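Local coordinates for protein flagellin B1 (Methanocaldococcus jannaschii DSM 2661, PDB 5YA6) that probably assembles into the filament of the archaellum, the rotating swimming organelle of archaea, and carries a calcium-binding site in its soluble domain, at residues K31-I36 with D77-S82; I45-A50 with G140-E145; T85-A90 with V119-A124; T134-S139 with F154-A159. All coordinates share one frame; numbering follows the deposited sequence.

Interaction 1. Residues K31-I36 with D77-S82; sequences KLAIYI and DIFNSS
Strand 28-38 of the large sheet meets the loop between strands 59-69 and 94-99 where K31, A33 and Y35 touch I78 and F79. These three strand residues alternate with L32 and I34, whose side chains reach F154 and I152 of strand 150-155, so the loop lies against the other face of the strand. The single hydrogen bond between the segments runs from K31 NZ to F79 O over 3.1 Å, with the donor tilted 30° from the carbonyl plane. To reach it, the lysine chain stays extended beyond CG and slides past F79 in the opposite direction, its CB 3.8 Å from F79 CD1. Further along the ring, F79 CZ approaches A33 CB at 3.9 Å, obliquely, while the backbone carbon of L32 lies at the ring edge. I78 folds back over its neighbour, with CD1 3.7 Å above the centre of the F79 ring plane, and that same methyl touches A33 CB at 3.5 Å. The first torsion of I78 (chi1 47°) sets CG1 between the backbone N and the carbonyl carbon; the two side chains reach toward each other tip to tip, Y35 OH lying 3.5 Å from I78 CG1. Before the ring, D77 OD1 accepts from F79 N at 3.1 Å, closing an Asx turn that fixes the backbone entering F79. The whole is a loop connection folded over one face of the large sheet of the archaellin beta domain.

Interaction 2. Residues I45-A50 with G140-E145; sequences IDLKNA and GQFQPE
The ring of F142 points from the end of strand 137-143 at A50 and L47, the two ends of the type I turn 47-50. From CB, the first torsion (chi1 -174°) puts CG beside the carbonyl carbon, and the ring continues from there: CD1 packs on L120, CE2 takes the methyl CD2 of L47 at 3.9 Å, CE1 lies beside A50 CB, and the tip, CZ, presses on that same CB at 3.5 Å. Both L47 and A50 approach obliquely, and L47 crosses the phenyl group at about a right angle; Y95 adds an edge-to-face ring. An alanine in place of F142 would probably open a gap beside A50 and leave the L47 methyl without its aromatic neighbour. Next along the chain, P144 CB meets I45 CG2 at 3.6 Å, and Q143 O receives a CA-H...O contact from A50 CA at 3.4 Å. The polar groups of D46 and E145 are joined through water: one molecule donates to D46 O (2.8 Å) and accepts from E145 N (3.1 Å), while a second donates to both D46 OD2 and E145 OE2. Those carboxylate oxygens stand 5.5 Å apart; D46 has its charge partner in K48, whose NZ lies 2.7 Å from D46 OD1, and the bridging water is likely to help. The chemistry is therefore mixed: apolar contacts between F142, P144, L47, I45 and A50, and water bridges where D46 and E145 meet.

Interaction 3. Residues T85-A90 with V119-A124; sequences TDWSLA and VLLVNA
W87 and L121 cross at about a right angle, so that the leucine stands over the indole instead of lying alongside it. L121 CB is 3.9 Å from the centroid of the six-membered ring and 20° off its normal, a CH-pi contact displaced toward the rim; L121 CD2 extends the overlap, 3.8 Å from W87 CZ2. The opposite face of the indole receives the ammonium of K31 as a cation-pi partner, so the ring is sandwiched between a leucine and a charge. At its edge, CZ3 approaches V122 O at 3.6 Å, with N123 N also near the ring plane, while NE1 donates to I78 O. A leucine in place of W87 would probably leave the K31 charge without its aromatic face and I78 O without its N-H donor. Beside the ring, A90 O closes on N123 CB at 3.3 Å. A water ties the two segments, donating to W87 O at 2.8 Å and accepting from N123 ND2 at 3.0 Å. The other end of that amide, OD1, accepts from A126 N; with CG anti to the backbone N (chi1 -168°), one asparagine serves both the water and the helix. Two recognisable elements thus meet here: a 3-10 turn, closed by S88 N to T85 O and the following pairs, that packs its tryptophan on a strand of the large sheet, and an asparagine N-cap, N123, at the start of helix 124-128.

Interaction 4. Residues T134-S139 with F154-A159; sequences TRSEVS and FTTPAA
V138 and F154 are paired across the beta hairpin of strands 137-143 and 150-155, near the open end of the hairpin. They form an antiparallel hydrogen-bonded pair: V138 N gives to F154 O at 2.9 Å and F154 N returns to V138 O at 3.0 Å, both donors nearly along the C=O axis. Their side chains lie side by side and point the same way. The first torsion of F154 (chi1 61°) sets CG between the backbone N and the carbonyl carbon, and the ring comes to lie with V138 CB 3.4 Å above its plane, offset toward the rim. L32 and L167 pack on this phenylalanine from other strands. One residue along, E137 and T155 make a non-hydrogen-bonded pair with side chains on the other sheet face, where T155 OG1 donates to E137 OE1 at 2.6 Å from above the carboxylate plane. Past the regular strands the pairing continues: T156 N donates to S136 O at 2.8 Å, and S136 N answers to the hydroxyl T156 OG1 at 3.0 Å with a nearly straight N-H (169°). That hydroxyl is placed in turn by P133 O, which also holds S136 OG. Further out, Q141 of the second subunit donates through NE2 to S139 OG and E137 O, so strand 137-143 takes part in the contact between subunits. Beyond S136, R135 N donates to P157 O at 3.2 Å from well above the carbonyl plane, with a weak second bond to T156 O, and R135 CG rests 3.6 Å from A158 CB.

Interactions 1 and 3 are neighbours, their centres about 7 Å apart: strands 28-38 and 117-123 pair through I34 O and L120 N (2.8 Å), and the loop between strands 59-69 and 94-99 supplies segments 77-82 and 85-90. Elsewhere L32 CD2 meets F154 CZ at 3.9 Å, linking interaction 1 to interaction 4, while the centres of interactions 2 and 3 lie about 16 Å apart. Interactions 2 and 4 share strand 137-143 with centres about 24 Å apart, and both reach the second subunit. Of the four, interaction 2 is placed relative to the calcium site of D102, D104, S106, N113 and D116 by the L47 side chain, about 10 Å from the ion, and does not bind it.

Interaction 1. Residues K31-I36 with D77-S82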
# COMPACT_ATOMS: atom_id res chain seq x y z
N LYS B 31 -13.48 0.24 12.32
CA LYS B 31 -12.66 -0.88 12.69
C LYS B 31 -12.41 -1.76 11.48
O LYS B 31 -13.31 -1.87 10.56
CB LYS B 31 -13.28 -1.72 13.79
CG LYS B 31 -13.39 -1.09 15.17
CD LYS B 31 -14.10 -2.07 16.11
CE LYS B 31 -13.90 -1.67 17.51
NZ LYS B 31 -14.64 -2.61 18.43
N LEU B 32 -11.21 -2.36 11.44
CA LEU B 32 -10.78 -3.27 10.34
C LEU B 32 -10.42 -4.61 10.95
O LEU B 32 -9.86 -4.68 12.05
CB LEU B 32 -9.57 -2.75 9.56
CG LEU B 32 -9.76 -1.42 8.86
CD1 LEU B 32 -8.45 -0.89 8.39
CD2 LEU B 32 -10.76 -1.55 7.71
N ALA B 33 -10.64 -5.67 10.20
CA ALA B 33 -10.22 -7.01 10.57
C ALA B 33 -9.47 -7.58 9.36
O ALA B 33 -10.09 -7.82 8.27
CB ALA B 33 -11.42 -7.87 10.95
N ILE B 34 -8.14 -7.77 9.52
CA ILE B 34 -7.29 -8.20 8.40
C ILE B 34 -6.92 -9.64 8.59
O ILE B 34 -6.21 -10.00 9.57
CB ILE B 34 -6.02 -7.32 8.31
CG1 ILE B 34 -6.45 -5.85 8.17
CG2 ILE B 34 -5.08 -7.82 7.24
CD1 ILE B 34 -5.31 -4.87 8.48
N TYR B 35 -7.41 -10.50 7.72
CA TYR B 35 -7.20 -11.95 7.87
C TYR B 35 -5.96 -12.40 7.13
O TYR B 35 -5.70 -11.99 6.01
CB TYR B 35 -8.38 -12.76 7.39
CG TYR B 35 -9.65 -12.48 8.21
CD1 TYR B 35 -10.44 -11.37 8.00
CD2 TYR B 35 -10.08 -13.38 9.17
CE1 TYR B 35 -11.58 -11.12 8.75
CE2 TYR B 35 -11.23 -13.14 9.93
CZ TYR B 35 -11.99 -12.03 9.70
OH TYR B 35 -13.11 -11.80 10.50
N ILE B 36 -5.15 -13.16 7.88
CA ILE B 36 -3.79 -13.58 7.53
C ILE B 36 -3.61 -15.11 7.66
O ILE B 36 -4.11 -15.70 8.61
CB ILE B 36 -2.79 -12.90 8.49
CG1 ILE B 36 -2.88 -11.36 8.35
CG2 ILE B 36 -1.40 -13.46 8.30
CD1 ILE B 36 -2.39 -10.83 7.01
N ASP B 77 -19.33 -12.60 15.02
CA ASP B 77 -19.11 -11.13 15.18
C ASP B 77 -17.77 -10.74 15.81
O ASP B 77 -17.70 -10.59 17.05
CB ASP B 77 -20.22 -10.52 16.01
CG ASP B 77 -20.18 -8.98 16.03
OD1 ASP B 77 -19.30 -8.31 15.39
OD2 ASP B 77 -21.08 -8.43 16.68
N ILE B 78 -16.71 -10.51 15.02
CA ILE B 78 -15.44 -10.25 15.72
C ILE B 78 -15.22 -8.74 15.95
O ILE B 78 -14.15 -8.37 16.39
CB ILE B 78 -14.23 -10.84 14.92
CG1 ILE B 78 -14.31 -10.47 13.46
CG2 ILE B 78 -14.20 -12.38 15.06
CD1 ILE B 78 -13.90 -9.04 13.14
N PHE B 79 -16.23 -7.92 15.74
CA PHE B 79 -16.17 -6.47 16.04
C PHE B 79 -16.75 -6.09 17.40
O PHE B 79 -16.68 -4.92 17.81
CB PHE B 79 -16.83 -5.65 14.97
CG PHE B 79 -16.08 -5.69 13.68
CD1 PHE B 79 -14.77 -5.22 13.63
CD2 PHE B 79 -16.67 -6.18 12.52
CE1 PHE B 79 -14.05 -5.31 12.44
CE2 PHE B 79 -15.96 -6.25 11.32
CZ PHE B 79 -14.66 -5.79 11.28
N ASN B 80 -17.33 -7.03 18.10
CA ASN B 80 -18.04 -6.70 19.36
C ASN B 80 -17.14 -6.64 20.57
O ASN B 80 -16.48 -7.63 20.94
CB ASN B 80 -19.11 -7.78 19.52
CG ASN B 80 -20.00 -7.57 20.74
OD1 ASN B 80 -19.55 -7.29 21.85
ND2 ASN B 80 -21.29 -7.73 20.51
N SER B 81 -17.01 -5.45 21.16
CA SER B 81 -16.06 -5.25 22.28
C SER B 81 -16.61 -5.77 23.61
O SER B 81 -15.89 -5.76 24.59
CB SER B 81 -15.64 -3.82 22.38
OG SER B 81 -16.69 -2.95 22.87
N SER B 82 -17.89 -6.17 23.67
CA SER B 82 -18.34 -6.95 24.85
C SER B 82 -17.82 -8.36 24.86
O SER B 82 -17.38 -8.85 25.94
CB SER B 82 -19.88 -6.89 25.00
OG SER B 82 -20.21 -5.55 25.17

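Interaction 2. Residues I45-A50 with G140-E145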
# COMPACT_ATOMS: atom_id res chain seq x y z
N ILE B 45 6.34 -18.72 11.53
CA ILE B 45 6.68 -17.31 11.58
C ILE B 45 6.25 -16.69 12.91
O ILE B 45 5.09 -16.77 13.32
CB ILE B 45 5.99 -16.58 10.44
CG1 ILE B 45 6.54 -17.10 9.09
CG2 ILE B 45 6.23 -15.05 10.49
CD1 ILE B 45 5.61 -16.77 7.97
N ASP B 46 7.19 -16.03 13.56
CA ASP B 46 6.93 -15.32 14.81
C ASP B 46 6.27 -13.99 14.44
O ASP B 46 6.87 -13.19 13.68
CB ASP B 46 8.28 -15.09 15.52
CG ASP B 46 8.17 -14.32 16.82
OD1 ASP B 46 7.07 -14.15 17.34
OD2 ASP B 46 9.25 -13.86 17.32
N LEU B 47 5.08 -13.72 15.00
CA LEU B 47 4.33 -12.46 14.78
C LEU B 47 4.65 -11.36 15.75
O LEU B 47 4.28 -10.20 15.56
CB LEU B 47 2.79 -12.73 14.79
CG LEU B 47 2.27 -13.67 13.70
CD1 LEU B 47 0.78 -13.74 13.67
CD2 LEU B 47 2.76 -13.23 12.30
N LYS B 48 5.38 -11.70 16.84
CA LYS B 48 5.48 -10.78 17.94
C LYS B 48 6.21 -9.48 17.60
O LYS B 48 5.86 -8.45 18.20
CB LYS B 48 6.08 -11.48 19.20
CG LYS B 48 5.14 -12.49 19.80
CD LYS B 48 5.68 -13.27 21.00
CE LYS B 48 6.91 -14.14 20.71
NZ LYS B 48 6.60 -15.23 19.77
N ASN B 49 7.13 -9.43 16.63
CA ASN B 49 7.76 -8.15 16.19
C ASN B 49 7.24 -7.64 14.85
O ASN B 49 7.83 -6.75 14.25
CB ASN B 49 9.27 -8.37 16.09
CG ASN B 49 9.83 -8.64 17.43
OD1 ASN B 49 10.16 -9.78 17.76
ND2 ASN B 49 9.80 -7.62 18.27
N ALA B 50 6.14 -8.22 14.40
CA ALA B 50 5.62 -7.92 13.07
C ALA B 50 5.01 -6.54 13.08
O ALA B 50 4.36 -6.12 14.06
CB ALA B 50 4.59 -8.98 12.65
N GLY B 140 -1.35 -1.12 2.36
CA GLY B 140 -0.50 -1.52 3.50
C GLY B 140 0.19 -2.85 3.31
O GLY B 140 -0.08 -3.57 2.35
N GLN B 141 1.07 -3.21 4.27
CA GLN B 141 1.73 -4.48 4.28
C GLN B 141 1.85 -4.88 5.76
O GLN B 141 1.99 -4.03 6.64
CB GLN B 141 3.14 -4.44 3.66
CG GLN B 141 3.08 -4.08 2.14
CD GLN B 141 4.45 -4.22 1.48
OE1 GLN B 141 5.41 -4.66 2.10
NE2 GLN B 141 4.52 -3.90 0.17
N PHE B 142 1.74 -6.21 5.98
CA PHE B 142 2.03 -6.82 7.30
C PHE B 142 3.30 -7.62 7.20
O PHE B 142 3.35 -8.63 6.50
CB PHE B 142 0.87 -7.70 7.72
CG PHE B 142 1.03 -8.26 9.14
CD1 PHE B 142 1.24 -7.41 10.19
CD2 PHE B 142 0.90 -9.62 9.39
CE1 PHE B 142 1.38 -7.88 11.47
CE2 PHE B 142 1.00 -10.09 10.70
CZ PHE B 142 1.23 -9.22 11.72
N GLN B 143 4.34 -7.13 7.88
CA GLN B 143 5.69 -7.58 7.69
C GLN B 143 6.26 -8.15 9.03
O GLN B 143 6.65 -7.41 9.91
CB GLN B 143 6.53 -6.40 7.26
CG GLN B 143 7.99 -6.79 6.98
CD GLN B 143 8.16 -7.78 5.87
OE1 GLN B 143 8.00 -7.47 4.67
NE2 GLN B 143 8.48 -9.04 6.26
N PRO B 144 6.33 -9.43 9.11
CA PRO B 144 7.08 -9.99 10.24
C PRO B 144 8.57 -9.75 10.08
O PRO B 144 9.07 -9.41 9.00
CB PRO B 144 6.79 -11.50 10.11
CG PRO B 144 5.45 -11.52 9.49
CD PRO B 144 5.69 -10.48 8.35
N GLU B 145 9.30 -10.01 11.14
CA GLU B 145 10.73 -9.83 11.06
C GLU B 145 11.36 -10.64 9.93
O GLU B 145 12.24 -10.11 9.19
CB GLU B 145 11.35 -10.15 12.41
CG GLU B 145 12.88 -9.95 12.41
CD GLU B 145 13.52 -10.28 13.75
OE1 GLU B 145 14.79 -10.17 13.83
OE2 GLU B 145 12.80 -10.63 14.72
O HOH W 1 7.99 -10.67 13.85
O HOH W 2 10.54 -12.35 14.87

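Interaction 3. Residues T85-A90 with V119-A124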
# COMPACT_ATOMS: atom_id res chain seq x y z
N THR B 85 -13.14 -8.26 24.55
CA THR B 85 -12.83 -7.08 25.31
C THR B 85 -11.43 -6.56 25.02
O THR B 85 -11.15 -5.40 25.25
CB THR B 85 -12.92 -7.40 26.86
OG1 THR B 85 -12.21 -8.62 27.15
CG2 THR B 85 -14.40 -7.60 27.23
N ASP B 86 -10.58 -7.42 24.44
CA ASP B 86 -9.23 -7.00 24.03
C ASP B 86 -9.25 -5.97 22.88
O ASP B 86 -8.24 -5.36 22.61
CB ASP B 86 -8.33 -8.19 23.65
CG ASP B 86 -7.81 -8.98 24.87
OD1 ASP B 86 -7.80 -8.43 25.96
OD2 ASP B 86 -7.50 -10.16 24.70
N TRP B 87 -10.41 -5.73 22.25
CA TRP B 87 -10.55 -4.50 21.43
C TRP B 87 -10.11 -3.23 22.13
O TRP B 87 -9.74 -2.26 21.49
CB TRP B 87 -11.99 -4.28 20.94
CG TRP B 87 -12.29 -4.95 19.62
CD1 TRP B 87 -13.02 -6.03 19.42
CD2 TRP B 87 -11.80 -4.55 18.34
NE1 TRP B 87 -12.99 -6.39 18.08
CE2 TRP B 87 -12.27 -5.46 17.40
CE3 TRP B 87 -10.98 -3.49 17.92
CZ2 TRP B 87 -12.02 -5.31 16.01
CZ3 TRP B 87 -10.72 -3.37 16.57
CH2 TRP B 87 -11.19 -4.28 15.66
N SER B 88 -10.21 -3.20 23.46
CA SER B 88 -9.75 -2.06 24.21
C SER B 88 -8.27 -1.70 23.99
O SER B 88 -7.90 -0.53 24.13
CB SER B 88 -10.00 -2.23 25.71
OG SER B 88 -9.02 -3.05 26.34
N LEU B 89 -7.47 -2.70 23.64
CA LEU B 89 -6.03 -2.54 23.37
C LEU B 89 -5.69 -2.17 21.91
O LEU B 89 -4.53 -1.88 21.59
CB LEU B 89 -5.27 -3.78 23.79
CG LEU B 89 -5.44 -4.29 25.23
CD1 LEU B 89 -4.92 -5.68 25.43
CD2 LEU B 89 -4.90 -3.31 26.22
N ALA B 90 -6.68 -2.14 21.04
CA ALA B 90 -6.43 -1.68 19.66
C ALA B 90 -6.53 -0.19 19.67
O ALA B 90 -7.61 0.39 19.60
CB ALA B 90 -7.43 -2.32 18.72
N VAL B 119 -6.48 -13.04 12.70
CA VAL B 119 -7.07 -11.78 12.25
C VAL B 119 -6.37 -10.65 12.98
O VAL B 119 -6.05 -10.76 14.17
CB VAL B 119 -8.61 -11.78 12.43
CG1 VAL B 119 -8.99 -11.92 13.91
CG2 VAL B 119 -9.23 -10.55 11.82
N LEU B 120 -6.06 -9.55 12.29
CA LEU B 120 -5.46 -8.37 12.92
C LEU B 120 -6.63 -7.45 13.14
O LEU B 120 -7.27 -7.00 12.20
CB LEU B 120 -4.40 -7.72 12.01
CG LEU B 120 -3.40 -8.72 11.42
CD1 LEU B 120 -2.43 -7.91 10.56
CD2 LEU B 120 -2.63 -9.53 12.47
N LEU B 121 -6.87 -7.14 14.40
CA LEU B 121 -7.91 -6.23 14.79
C LEU B 121 -7.30 -4.81 14.91
O LEU B 121 -6.41 -4.54 15.72
CB LEU B 121 -8.52 -6.73 16.14
CG LEU B 121 -9.02 -8.18 16.16
CD1 LEU B 121 -9.43 -8.52 17.61
CD2 LEU B 121 -10.12 -8.43 15.14
N VAL B 122 -7.84 -3.88 14.12
CA VAL B 122 -7.38 -2.50 14.04
C VAL B 122 -8.51 -1.50 14.29
O VAL B 122 -9.58 -1.64 13.68
CB VAL B 122 -6.75 -2.21 12.63
CG1 VAL B 122 -6.26 -0.76 12.52
CG2 VAL B 122 -5.59 -3.16 12.40
N ASN B 123 -8.33 -0.57 15.24
CA ASN B 123 -9.30 0.46 15.44
C ASN B 123 -8.94 1.59 14.56
O ASN B 123 -8.04 2.40 14.86
CB ASN B 123 -9.41 0.98 16.89
CG ASN B 123 -10.66 1.86 17.03
OD1 ASN B 123 -10.78 2.87 16.39
ND2 ASN B 123 -11.64 1.40 17.81
N ALA B 124 -9.56 1.61 13.39
CA ALA B 124 -9.25 2.67 12.40
C ALA B 124 -9.59 4.06 12.89
O ALA B 124 -8.89 5.00 12.55
CB ALA B 124 -10.01 2.39 11.11
O HOH W 3 -11.28 -0.39 20.17

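Interaction 4. Residues T134-S139 with F154-A159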
# COMPACT_ATOMS: atom_id res chain seq x y z
N THR B 134 -16.59 6.77 2.64
CA THR B 134 -16.78 6.04 1.41
C THR B 134 -15.71 6.46 0.36
O THR B 134 -15.18 7.58 0.39
CB THR B 134 -18.19 6.35 0.85
OG1 THR B 134 -18.35 7.76 0.70
CG2 THR B 134 -19.25 5.79 1.71
N ARG B 135 -15.38 5.51 -0.52
CA ARG B 135 -14.49 5.72 -1.69
C ARG B 135 -13.08 6.07 -1.27
O ARG B 135 -12.42 6.85 -1.95
CB ARG B 135 -15.06 6.77 -2.63
CG ARG B 135 -16.46 6.43 -3.11
CD ARG B 135 -16.72 7.12 -4.43
NE ARG B 135 -16.81 8.55 -4.27
CZ ARG B 135 -16.69 9.44 -5.25
NH1 ARG B 135 -16.83 10.78 -4.97
NH2 ARG B 135 -16.44 9.02 -6.51
N SER B 136 -12.61 5.49 -0.16
CA SER B 136 -11.33 5.80 0.39
C SER B 136 -10.31 4.68 0.02
O SER B 136 -10.53 3.47 0.23
CB SER B 136 -11.38 5.86 1.89
OG SER B 136 -11.99 7.05 2.37
N GLU B 137 -9.12 5.11 -0.38
CA GLU B 137 -8.03 4.16 -0.71
C GLU B 137 -7.21 3.86 0.54
O GLU B 137 -6.69 4.75 1.21
CB GLU B 137 -7.05 4.77 -1.71
CG GLU B 137 -7.67 5.16 -3.01
CD GLU B 137 -8.04 4.01 -3.88
OE1 GLU B 137 -8.01 2.83 -3.46
OE2 GLU B 137 -8.41 4.30 -5.05
N VAL B 138 -7.04 2.56 0.81
CA VAL B 138 -6.18 2.08 1.88
C VAL B 138 -5.17 1.08 1.36
O VAL B 138 -5.56 0.16 0.65
CB VAL B 138 -7.02 1.38 3.02
CG1 VAL B 138 -6.08 1.02 4.17
CG2 VAL B 138 -8.03 2.39 3.57
N SER B 139 -3.90 1.29 1.69
CA SER B 139 -2.78 0.46 1.18
C SER B 139 -1.91 0.07 2.37
O SER B 139 -1.77 0.82 3.35
CB SER B 139 -1.93 1.25 0.17
OG SER B 139 -2.75 1.70 -0.85
N PHE B 154 -7.30 -1.93 -0.69
CA PHE B 154 -8.73 -1.84 -0.94
C PHE B 154 -9.16 -0.43 -1.09
O PHE B 154 -8.48 0.49 -0.62
CB PHE B 154 -9.54 -2.56 0.13
CG PHE B 154 -9.37 -2.02 1.50
CD1 PHE B 154 -10.18 -0.97 1.96
CD2 PHE B 154 -8.52 -2.65 2.42
CE1 PHE B 154 -10.06 -0.51 3.27
CE2 PHE B 154 -8.38 -2.20 3.70
CZ PHE B 154 -9.12 -1.11 4.15
N THR B 155 -10.28 -0.25 -1.77
CA THR B 155 -10.96 1.01 -1.84
C THR B 155 -12.28 0.77 -1.15
O THR B 155 -13.01 -0.12 -1.56
CB THR B 155 -11.23 1.42 -3.31
OG1 THR B 155 -10.05 1.26 -4.08
CG2 THR B 155 -11.77 2.86 -3.37
N THR B 156 -12.61 1.58 -0.12
CA THR B 156 -13.89 1.34 0.54
C THR B 156 -15.03 1.65 -0.47
O THR B 156 -14.87 2.48 -1.34
CB THR B 156 -14.11 2.18 1.80
OG1 THR B 156 -14.08 3.56 1.52
CG2 THR B 156 -13.02 1.81 2.80
N PRO B 157 -16.16 0.97 -0.31
CA PRO B 157 -17.24 1.16 -1.30
C PRO B 157 -17.81 2.57 -1.22
O PRO B 157 -17.60 3.28 -0.23
CB PRO B 157 -18.26 0.14 -0.89
CG PRO B 157 -17.98 -0.21 0.52
CD PRO B 157 -16.48 -0.12 0.62
N ALA B 158 -18.55 2.98 -2.26
CA ALA B 158 -19.15 4.28 -2.33
C ALA B 158 -20.42 4.43 -1.45
O ALA B 158 -20.91 5.53 -1.27
CB ALA B 158 -19.46 4.59 -3.80
N ALA B 159 -20.92 3.31 -0.95
CA ALA B 159 -22.04 3.31 0.03
C ALA B 159 -21.82 2.21 1.03
O ALA B 159 -21.42 1.04 0.68
CB ALA B 159 -23.36 3.13 -0.68